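Fatty acid CoA ligase (Marinactinospora thermotolerans, PDB 6SQ8) is a member of the ANL superfamily of AMP-binding enzymes and binds adenosine monophosphate. Local coordinates at residues L293-G298 with A306-D311; L319-R324 with H389-D394; V329-R334 with G382-D387. One frame throughout, in Å; residues are numbered along the deposited sequence.

Contact 1. Residues L293-G298 with A306-D311. With EQ2 (1-ethanoyl-9~{H}-pyrido[3,4-b]indole-3-carboxylic acid), chain F; AMP (adenosine monophosphate), chain G.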
loop_
_atom_site.group_PDB
_atom_site.type_symbol
_atom_site.label_atom_id
_atom_site.label_comp_id
_atom_site.label_asym_id
_atom_site.label_seq_id
_atom_site.Cartn_x
_atom_site.Cartn_y
_atom_site.Cartn_z
ATOM N N LEU A 293 13.399 -7.576 9.253
ATOM C CA LEU A 293 12.106 -6.926 9.303
ATOM C C LEU A 293 12.268 -5.435 9.034
ATOM O O LEU A 293 13.065 -4.776 9.674
ATOM C CB LEU A 293 11.463 -7.147 10.673
ATOM C CG LEU A 293 10.057 -7.724 10.620
ATOM C CD1 LEU A 293 10.087 -9.109 10.028
ATOM C CD2 LEU A 293 9.429 -7.765 11.990
ATOM N N MET A 294 11.477 -4.929 8.086
ATOM C CA MET A 294 11.387 -3.515 7.801
ATOM C C MET A 294 9.915 -3.130 7.586
ATOM O O MET A 294 9.206 -3.748 6.775
ATOM C CB MET A 294 12.181 -3.165 6.543
ATOM C CG MET A 294 11.942 -1.745 6.064
ATOM S SD MET A 294 13.096 -1.207 4.790
ATOM C CE MET A 294 14.499 -0.710 5.784
ATOM N N GLN A 295 9.493 -2.060 8.270
ATOM C CA GLN A 295 8.187 -1.489 8.075
ATOM C C GLN A 295 8.314 -0.312 7.092
ATOM O O GLN A 295 9.345 0.350 7.047
ATOM C CB GLN A 295 7.591 -1.081 9.422
ATOM C CG GLN A 295 6.072 -0.987 9.418
ATOM C CD GLN A 295 5.534 -0.374 10.682
ATOM O OE1 GLN A 295 5.144 0.782 10.662
ATOM N NE2 GLN A 295 5.565 -1.118 11.785
ATOM N N ASN A 296 7.256 -0.101 6.300
ATOM C CA ASN A 296 7.110 1.006 5.377
ATOM C C ASN A 296 5.808 1.729 5.732
ATOM O O ASN A 296 4.794 1.093 5.999
ATOM C CB ASN A 296 7.072 0.539 3.915
ATOM C CG ASN A 296 8.431 0.322 3.276
ATOM O OD1 ASN A 296 9.470 0.334 3.955
ATOM N ND2 ASN A 296 8.436 0.084 1.973
ATOM N N TYR A 297 5.848 3.059 5.713
ATOM C CA TYR A 297 4.679 3.907 5.853
ATOM C C TYR A 297 4.606 4.820 4.629
ATOM O O TYR A 297 5.574 5.472 4.259
ATOM C CB TYR A 297 4.763 4.699 7.160
ATOM C CG TYR A 297 3.899 5.934 7.268
ATOM C CD1 TYR A 297 2.531 5.882 7.027
ATOM C CD2 TYR A 297 4.444 7.157 7.656
ATOM C CE1 TYR A 297 1.730 7.008 7.162
ATOM C CE2 TYR A 297 3.659 8.288 7.798
ATOM C CZ TYR A 297 2.295 8.211 7.556
ATOM O OH TYR A 297 1.525 9.322 7.696
ATOM N N GLY A 298 3.432 4.845 4.014
ATOM C CA GLY A 298 3.090 5.781 2.967
ATOM C C GLY A 298 1.591 5.978 2.900
ATOM O O GLY A 298 0.851 5.390 3.684
ATOM N N ALA A 306 8.150 6.948 5.368
ATOM C CA ALA A 306 9.104 6.524 6.400
ATOM C C ALA A 306 9.267 5.005 6.409
ATOM O O ALA A 306 8.447 4.274 5.862
ATOM C CB ALA A 306 8.639 7.002 7.742
ATOM N N ALA A 307 10.370 4.564 7.022
ATOM C CA ALA A 307 10.632 3.155 7.207
ATOM C C ALA A 307 11.267 2.906 8.578
ATOM O O ALA A 307 11.949 3.742 9.126
ATOM C CB ALA A 307 11.489 2.624 6.086
ATOM N N LEU A 308 10.979 1.722 9.118
ATOM C CA LEU A 308 11.509 1.227 10.367
ATOM C C LEU A 308 12.430 0.054 10.026
ATOM O O LEU A 308 11.962 -0.936 9.453
ATOM C CB LEU A 308 10.331 0.802 11.252
ATOM C CG LEU A 308 10.646 0.518 12.718
ATOM C CD1 LEU A 308 10.922 1.792 13.490
ATOM C CD2 LEU A 308 9.501 -0.229 13.381
ATOM N N THR A 309 13.724 0.199 10.355
ATOM C CA THR A 309 14.765 -0.744 9.932
ATOM C C THR A 309 14.733 -1.993 10.812
ATOM O O THR A 309 14.100 -2.018 11.866
ATOM C CB THR A 309 16.169 -0.134 10.031
ATOM O OG1 THR A 309 16.525 -0.023 11.420
ATOM C CG2 THR A 309 16.264 1.208 9.323
ATOM N N PRO A 310 15.422 -3.084 10.414
ATOM C CA PRO A 310 15.524 -4.262 11.277
ATOM C C PRO A 310 16.191 -3.975 12.632
ATOM O O PRO A 310 15.838 -4.582 13.626
ATOM C CB PRO A 310 16.349 -5.249 10.449
ATOM C CG PRO A 310 16.157 -4.771 9.018
ATOM C CD PRO A 310 16.061 -3.269 9.103
ATOM N N ASP A 311 17.133 -3.036 12.669
ATOM C CA ASP A 311 17.792 -2.687 13.937
ATOM C C ASP A 311 16.840 -1.840 14.788
ATOM O O ASP A 311 16.877 -1.953 16.005
ATOM C CB ASP A 311 19.110 -1.941 13.741
ATOM C CG ASP A 311 20.241 -2.736 13.122
ATOM O OD1 ASP A 311 20.133 -3.979 13.028
ATOM O OD2 ASP A 311 21.234 -2.082 12.748
HETATM C C1 EQ2 F . 5.066 2.220 1.540
HETATM C C2 EQ2 F . 3.639 1.926 1.845
HETATM O O1 EQ2 F . 3.371 1.126 2.722
HETATM C C3 EQ2 F . 2.550 2.575 1.031
HETATM N N1 EQ2 F . 1.318 2.556 1.555
HETATM C C4 EQ2 F . 0.291 3.093 0.878
HETATM C C5 EQ2 F . -1.083 2.999 1.506
HETATM O O2 EQ2 F . -1.180 2.488 2.641
HETATM O O3 EQ2 F . -2.024 3.409 0.803
HETATM C C6 EQ2 F . 0.444 3.677 -0.373
HETATM C C7 EQ2 F . 1.705 3.716 -0.940
HETATM C C8 EQ2 F . 2.244 4.234 -2.169
HETATM C C9 EQ2 F . 1.712 4.894 -3.274
HETATM C C10 EQ2 F . 2.553 5.260 -4.302
HETATM C C11 EQ2 F . 3.916 4.979 -4.250
HETATM C C12 EQ2 F . 4.479 4.342 -3.170
HETATM C C13 EQ2 F . 3.625 3.971 -2.134
HETATM N N2 EQ2 F . 3.926 3.317 -0.954
HETATM C C14 EQ2 F . 2.783 3.157 -0.225
HETATM P P AMP G . -4.597 5.268 1.997
HETATM O O1P AMP G . -3.490 5.428 0.995
HETATM O O2P AMP G . -5.378 6.555 2.297
HETATM O O3P AMP G . -5.458 4.073 1.654
HETATM O "O5'" AMP G . -3.793 4.845 3.363
HETATM C "C5'" AMP G . -2.989 5.711 4.189
HETATM C "C4'" AMP G . -3.173 5.436 5.678
HETATM O "O4'" AMP G . -2.887 4.092 6.037
HETATM C "C3'" AMP G . -2.222 6.242 6.516
HETATM O "O3'" AMP G . -2.910 7.422 6.822
HETATM C "C2'" AMP G . -1.881 5.408 7.749
HETATM O "O2'" AMP G . -2.646 5.655 8.952
HETATM C "C1'" AMP G . -2.145 3.993 7.264
HETATM N N9 AMP G . -0.839 3.307 7.075
HETATM C C8 AMP G . -0.222 2.991 5.912
HETATM N N7 AMP G . 0.963 2.370 6.156
HETATM C C5 AMP G . 1.109 2.294 7.498
HETATM C C6 AMP G . 2.126 1.771 8.444
HETATM N N6 AMP G . 3.242 1.176 8.005
HETATM N N1 AMP G . 1.878 1.899 9.761
HETATM C C2 AMP G . 0.743 2.496 10.220
HETATM N N3 AMP G . -0.228 3.005 9.429
HETATM C C4 AMP G . -0.091 2.921 8.092
#

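Contact 2. Residues L319-R324 with H389-D394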
loop_
_atom_site.group_PDB
_atom_site.type_symbol
_atom_site.label_atom_id
_atom_site.label_comp_id
_atom_site.label_asym_id
_atom_site.label_seq_id
_atom_site.Cartn_x
_atom_site.Cartn_y
_atom_site.Cartn_z
ATOM N N LEU A 319 8.483 -0.052 18.499
ATOM C CA LEU A 319 7.502 -0.941 17.882
ATOM C C LEU A 319 6.175 -0.218 17.645
ATOM O O LEU A 319 5.336 -0.736 16.980
ATOM C CB LEU A 319 7.316 -2.171 18.770
ATOM C CG LEU A 319 8.509 -3.118 18.827
ATOM C CD1 LEU A 319 8.253 -4.216 19.837
ATOM C CD2 LEU A 319 8.803 -3.707 17.464
ATOM N N THR A 320 6.011 0.989 18.183
ATOM C CA THR A 320 4.832 1.796 17.915
ATOM C C THR A 320 5.129 2.867 16.859
ATOM O O THR A 320 4.295 3.747 16.635
ATOM C CB THR A 320 4.325 2.467 19.193
ATOM O OG1 THR A 320 5.383 3.216 19.812
ATOM C CG2 THR A 320 3.758 1.445 20.154
ATOM N N ALA A 321 6.302 2.779 16.213
ATOM C CA ALA A 321 6.769 3.790 15.283
ATOM C C ALA A 321 6.714 3.283 13.840
ATOM O O ALA A 321 6.688 2.084 13.576
ATOM C CB ALA A 321 8.173 4.189 15.628
ATOM N N VAL A 322 6.703 4.251 12.913
ATOM C CA VAL A 322 6.771 4.010 11.472
ATOM C C VAL A 322 8.216 4.172 11.020
ATOM O O VAL A 322 8.600 3.646 9.973
ATOM C CB VAL A 322 5.834 4.947 10.694
ATOM C CG1 VAL A 322 4.381 4.581 10.915
ATOM C CG2 VAL A 322 6.056 6.412 11.032
ATOM N N GLY A 323 8.987 4.911 11.820
ATOM C CA GLY A 323 10.416 5.019 11.662
ATOM C C GLY A 323 10.843 6.440 11.384
ATOM O O GLY A 323 10.085 7.383 11.591
ATOM N N ARG A 324 12.087 6.574 10.908
ATOM C CA ARG A 324 12.620 7.838 10.458
ATOM C C ARG A 324 12.064 8.131 9.068
ATOM O O ARG A 324 11.886 7.221 8.275
ATOM C CB ARG A 324 14.150 7.802 10.456
ATOM C CG ARG A 324 14.785 7.981 11.831
ATOM C CD ARG A 324 16.189 8.549 11.750
ATOM N NE ARG A 324 16.816 8.606 13.063
ATOM C CZ ARG A 324 17.436 7.577 13.643
ATOM N NH1 ARG A 324 17.449 6.388 13.060
ATOM N NH2 ARG A 324 18.018 7.726 14.822
ATOM N N HIS A 389 12.134 9.364 15.396
ATOM C CA HIS A 389 11.233 8.388 14.793
ATOM C C HIS A 389 9.806 8.916 14.898
ATOM O O HIS A 389 9.416 9.438 15.938
ATOM C CB HIS A 389 11.355 7.029 15.473
ATOM C CG HIS A 389 12.675 6.370 15.268
ATOM N ND1 HIS A 389 13.726 6.571 16.133
ATOM C CD2 HIS A 389 13.108 5.490 14.336
ATOM C CE1 HIS A 389 14.761 5.854 15.735
ATOM N NE2 HIS A 389 14.407 5.188 14.633
ATOM N N LEU A 390 9.033 8.767 13.820
ATOM C CA LEU A 390 7.671 9.214 13.804
ATOM C C LEU A 390 6.796 8.106 14.398
ATOM O O LEU A 390 6.983 6.915 14.089
ATOM C CB LEU A 390 7.268 9.536 12.364
ATOM C CG LEU A 390 5.808 9.949 12.166
ATOM C CD1 LEU A 390 5.493 11.227 12.922
ATOM C CD2 LEU A 390 5.494 10.120 10.697
ATOM N N HIS A 391 5.859 8.516 15.266
ATOM C CA HIS A 391 4.873 7.633 15.859
ATOM C C HIS A 391 3.470 8.126 15.473
ATOM O O HIS A 391 3.111 9.270 15.754
ATOM C CB HIS A 391 5.011 7.630 17.380
ATOM C CG HIS A 391 6.179 6.875 17.915
ATOM N ND1 HIS A 391 7.461 7.403 17.945
ATOM C CD2 HIS A 391 6.256 5.674 18.526
ATOM C CE1 HIS A 391 8.276 6.542 18.531
ATOM N NE2 HIS A 391 7.559 5.469 18.888
ATOM N N LEU A 392 2.663 7.253 14.868
ATOM C CA LEU A 392 1.313 7.608 14.507
ATOM C C LEU A 392 0.367 7.198 15.636
ATOM O O LEU A 392 0.336 6.031 15.994
ATOM C CB LEU A 392 0.913 6.885 13.221
ATOM C CG LEU A 392 1.764 7.223 11.989
ATOM C CD1 LEU A 392 1.246 6.496 10.754
ATOM C CD2 LEU A 392 1.844 8.725 11.730
ATOM N N THR A 393 -0.450 8.151 16.115
ATOM C CA THR A 393 -1.427 7.897 17.145
ATOM C C THR A 393 -2.820 7.640 16.563
ATOM O O THR A 393 -3.647 7.038 17.255
ATOM C CB THR A 393 -1.475 9.055 18.146
ATOM O OG1 THR A 393 -1.982 10.217 17.478
ATOM C CG2 THR A 393 -0.125 9.291 18.789
ATOM N N ASP A 394 -3.082 8.085 15.331
ATOM C CA ASP A 394 -4.412 7.911 14.744
ATOM C C ASP A 394 -4.503 8.471 13.317
ATOM O O ASP A 394 -3.835 9.410 12.941
ATOM C CB ASP A 394 -5.492 8.634 15.561
ATOM C CG ASP A 394 -6.536 7.728 16.194
ATOM O OD1 ASP A 394 -6.803 6.650 15.627
ATOM O OD2 ASP A 394 -7.077 8.116 17.242
HETATM O O HOH W 1 3.058 4.227 14.220
#

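Contact 3. Residues V329-R334 with G382-D387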
loop_
_atom_site.group_PDB
_atom_site.type_symbol
_atom_site.label_atom_id
_atom_site.label_comp_id
_atom_site.label_asym_id
_atom_site.label_seq_id
_atom_site.Cartn_x
_atom_site.Cartn_y
_atom_site.Cartn_z
ATOM N N VAL A 329 12.380 13.433 2.408
ATOM C CA VAL A 329 11.033 13.520 2.947
ATOM C C VAL A 329 11.050 14.428 4.178
ATOM O O VAL A 329 11.595 14.078 5.213
ATOM C CB VAL A 329 10.436 12.140 3.278
ATOM C CG1 VAL A 329 8.984 12.253 3.723
ATOM C CG2 VAL A 329 10.537 11.200 2.095
ATOM N N GLU A 330 10.451 15.609 4.012
ATOM C CA GLU A 330 10.264 16.568 5.066
ATOM C C GLU A 330 8.925 16.276 5.744
ATOM O O GLU A 330 7.935 16.085 5.074
ATOM C CB GLU A 330 10.292 17.982 4.494
ATOM C CG GLU A 330 11.552 18.297 3.687
ATOM C CD GLU A 330 11.533 19.612 2.916
ATOM O OE1 GLU A 330 11.491 20.696 3.577
ATOM O OE2 GLU A 330 11.511 19.550 1.657
ATOM N N VAL A 331 8.917 16.224 7.078
ATOM C CA VAL A 331 7.711 15.996 7.851
ATOM C C VAL A 331 7.597 17.098 8.908
ATOM O O VAL A 331 8.562 17.414 9.582
ATOM C CB VAL A 331 7.707 14.611 8.513
ATOM C CG1 VAL A 331 6.418 14.383 9.282
ATOM C CG2 VAL A 331 7.922 13.502 7.501
ATOM N N GLU A 332 6.397 17.662 9.037
ATOM C CA GLU A 332 6.074 18.561 10.124
ATOM C C GLU A 332 4.858 18.020 10.873
ATOM O O GLU A 332 4.034 17.322 10.286
ATOM C CB GLU A 332 5.770 19.968 9.611
ATOM C CG GLU A 332 7.008 20.820 9.394
ATOM C CD GLU A 332 6.729 22.209 8.850
ATOM O OE1 GLU A 332 5.537 22.565 8.623
ATOM O OE2 GLU A 332 7.718 22.925 8.649
ATOM N N ILE A 333 4.789 18.336 12.170
ATOM C CA ILE A 333 3.624 18.110 12.993
ATOM C C ILE A 333 2.969 19.471 13.237
ATOM O O ILE A 333 3.641 20.384 13.652
ATOM C CB ILE A 333 4.015 17.400 14.308
ATOM C CG1 ILE A 333 4.892 16.166 14.052
ATOM C CG2 ILE A 333 2.762 17.050 15.110
ATOM C CD1 ILE A 333 4.168 15.037 13.325
ATOM N N ARG A 334 1.664 19.589 12.972
ATOM C CA ARG A 334 0.979 20.868 12.955
ATOM C C ARG A 334 -0.358 20.801 13.698
ATOM O O ARG A 334 -1.010 19.766 13.732
ATOM C CB ARG A 334 0.669 21.282 11.514
ATOM C CG ARG A 334 1.885 21.531 10.642
ATOM C CD ARG A 334 1.465 22.099 9.301
ATOM N NE ARG A 334 2.619 22.373 8.453
ATOM C CZ ARG A 334 2.532 22.718 7.178
ATOM N NH1 ARG A 334 1.342 22.830 6.604
ATOM N NH2 ARG A 334 3.638 22.938 6.491
ATOM N N GLY A 382 0.141 12.275 14.727
ATOM C CA GLY A 382 1.270 11.613 15.374
ATOM C C GLY A 382 2.277 12.579 15.974
ATOM O O GLY A 382 1.990 13.754 16.176
ATOM N N THR A 383 3.461 12.047 16.285
ATOM C CA THR A 383 4.495 12.800 16.931
ATOM C C THR A 383 5.850 12.094 16.778
ATOM O O THR A 383 5.911 10.881 16.546
ATOM C CB THR A 383 4.166 12.994 18.416
ATOM O OG1 THR A 383 5.070 13.970 18.929
ATOM C CG2 THR A 383 4.303 11.730 19.236
ATOM N N PHE A 384 6.918 12.874 16.958
ATOM C CA PHE A 384 8.284 12.397 16.923
ATOM C C PHE A 384 8.788 12.168 18.350
ATOM O O PHE A 384 8.417 12.906 19.273
ATOM C CB PHE A 384 9.200 13.401 16.219
ATOM C CG PHE A 384 9.073 13.435 14.716
ATOM C CD1 PHE A 384 9.842 12.597 13.921
ATOM C CD2 PHE A 384 8.190 14.312 14.094
ATOM C CE1 PHE A 384 9.714 12.625 12.541
ATOM C CE2 PHE A 384 8.066 14.330 12.714
ATOM C CZ PHE A 384 8.818 13.481 11.939
ATOM N N ASP A 385 9.661 11.158 18.502
ATOM C CA ASP A 385 10.287 10.847 19.771
ATOM C C ASP A 385 11.637 11.579 19.830
ATOM O O ASP A 385 11.983 12.303 18.913
ATOM C CB ASP A 385 10.342 9.328 19.966
ATOM C CG ASP A 385 11.267 8.580 19.026
ATOM O OD1 ASP A 385 12.134 9.216 18.451
ATOM O OD2 ASP A 385 11.115 7.361 18.894
ATOM N N GLU A 386 12.383 11.382 20.923
ATOM C CA GLU A 386 13.693 12.011 21.158
ATOM C C GLU A 386 14.701 11.674 20.045
ATOM O O GLU A 386 15.579 12.479 19.787
ATOM C CB GLU A 386 14.263 11.554 22.502
ATOM C CG GLU A 386 13.569 12.153 23.712
ATOM C CD GLU A 386 14.307 11.830 25.009
ATOM O OE1 GLU A 386 14.749 10.648 25.171
ATOM O OE2 GLU A 386 14.472 12.771 25.838
ATOM N N ASP A 387 14.587 10.503 19.403
ATOM C CA ASP A 387 15.574 10.049 18.400
ATOM C C ASP A 387 15.096 10.306 16.964
ATOM O O ASP A 387 15.739 9.868 16.026
ATOM C CB ASP A 387 15.900 8.564 18.577
ATOM C CG ASP A 387 16.711 8.236 19.828
ATOM O OD1 ASP A 387 17.218 9.193 20.487
ATOM O OD2 ASP A 387 16.811 7.015 20.156
#

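Contact 1. Residues L293-G298 with A306-D311
Q295 and Y297 sit on one face of a two-stranded antiparallel hairpin with A306 and L308; N296 and A307 sit on the other. Q295 and L308 stand side by side as a hydrogen-bonded pair, CB to CB 3.8 Å. The CG of Q295 is anti to its backbone N (chi1 -157°), and the chain runs on extended to the adenine. There Q295 OE1 accepts a bond from AMP N6 at 3.3 Å. The amide is held from its other end too, since NE2 bonds to the hydroxyl of Y272. Y297 also has CG anti to N (chi1 161°). Its ring turns an edge to the CB of A306, which lies 4.2 Å from CD2. CD1 lies toward the adenine and CE1 toward the ribose, while the hydroxyl is bonded to D380, a residue that also bonds AMP. On the opposite face N296 and A307 form a non-hydrogen-bonded pair, and CB of N296 packs on EQ2 C1 at 3.5 Å. M294 lies with its CE near T309. Four backbone bonds hold the pairs in register. The straightest are those between Y297 and A306, with Y297 N to A306 O at 2.9 Å. N296 O, pointing out of the hairpin, also accepts from AMP N6, by a bent bond. Two protein oxygens thus grip the amino group of the base. G298 passes close to EQ2, where a CB would collide with EQ2 C14. This is the beta hairpin of the AMP-binding domain that lines part of the AMP pocket, beside EQ2.

Contact 2. Residues L319-R324 with H389-D394
V322 points at strand 390-394 and fits between two leucines. Its CG2 lies alongside L390, 3.6 Å from L390 CB, and its CG1 crosses L392 near a right angle, 3.7 Å from L392 CD1. Two backbone bonds set this fit. V322 N donates to L390 O at 2.9 Å, nearly along the C=O axis. L390 N donates to G323 O at 2.8 Å, almost straight but from above the carbonyl plane. Next to them, A321 CB sits over the centre of the H391 ring, 3.6 Å from H391 NE2, as a CH-pi contact. T320 meets the edge of the same ring. At the other end R324 CG lies over a face of the H389 ring. The extended chain carries the guanidinium past the rim of the ring, so that H389 CE1 and NE2 (the latter 3.6 Å from R324 NH1) lie over one guanidinium face, the planes 44° apart. G323 has a positive phi (119°), at which a side chain would jam against the preceding carbonyl. Where the strands part, a water bridges them: it donates to T320 O and accepts from L392 N. Further out, H389 N is held by D385. T393 and D394 both face V381 in a classic beta bulge. This short antiparallel pairing, held by two backbone bonds, lines part of the AMP pocket with V322 and L392.

Contact 3. Residues V329-R334 with G382-D387
The CG of F384 is anti to its carbonyl carbon (chi1 -75°), which swings the ring out toward strand 330-334. On that strand V331 has CG1 anti to the backbone N (chi1 -178°), and I333 has CG1 anti to its carbonyl carbon, with the chain bent again at CD1 (chi2 -67°). These torsions give side-chain packing between two strands that both pair with strand 347-352, in the beta-rich part of the AMP-binding enzyme fold. The two strands are not sheet neighbours here. They cross steeply, their axes 7.7 Å apart, and meet through side chains. The F384 ring comes in edge first. Its CZ touches V331 CG1 at 3.7 Å, and its CD2 touches I333 CG1 at 3.8 Å, so both aliphatic groups lie along one edge of the ring. I333 also reaches past the ring to the backbone: its CG2 is 3.5 Å from G382 O, and its CD1 comes near the CA of T383. L390 touches both I333 and F384 and extends this apolar cluster. V331 and I333 also pack on V349 of the shared strand. T383 turns its side chain away, and its hydroxyl bonds to the carbonyl of A345. Beyond F384 the chain leaves the strand in an Asx turn, in which D387 N donates to D385 OD1; the same oxygen accepts from H389 N. On the far side of strand 330-334, R334 grips E332 side-on, both R334 NE and R334 NH2 lying 2.9 Å from the single carboxylate atom E332 OE1.

Overall arrangement
From the N terminus, contact 1 comes first and closes the tight hairpin loop between strands 293-299 and 303-308. After a loop the next strand, 321-325, pairs with strand 303-308, so contacts 1 and 2 touch; L308 CB packs on V322 O. Contact 2 opens at 319-324 and closes only at 389-394. Contact 3, joining 329-334 to 382-387, falls wholly within that span. Strand 380-384 pairs with strand 390-395, so contacts 2 and 3 also meet. Contact 1 stands about 15 Å from contact 3, centre to centre, without touching it. Together they link the hairpin that lines part of the AMP pocket, through neighbouring strands, to strand 330-334.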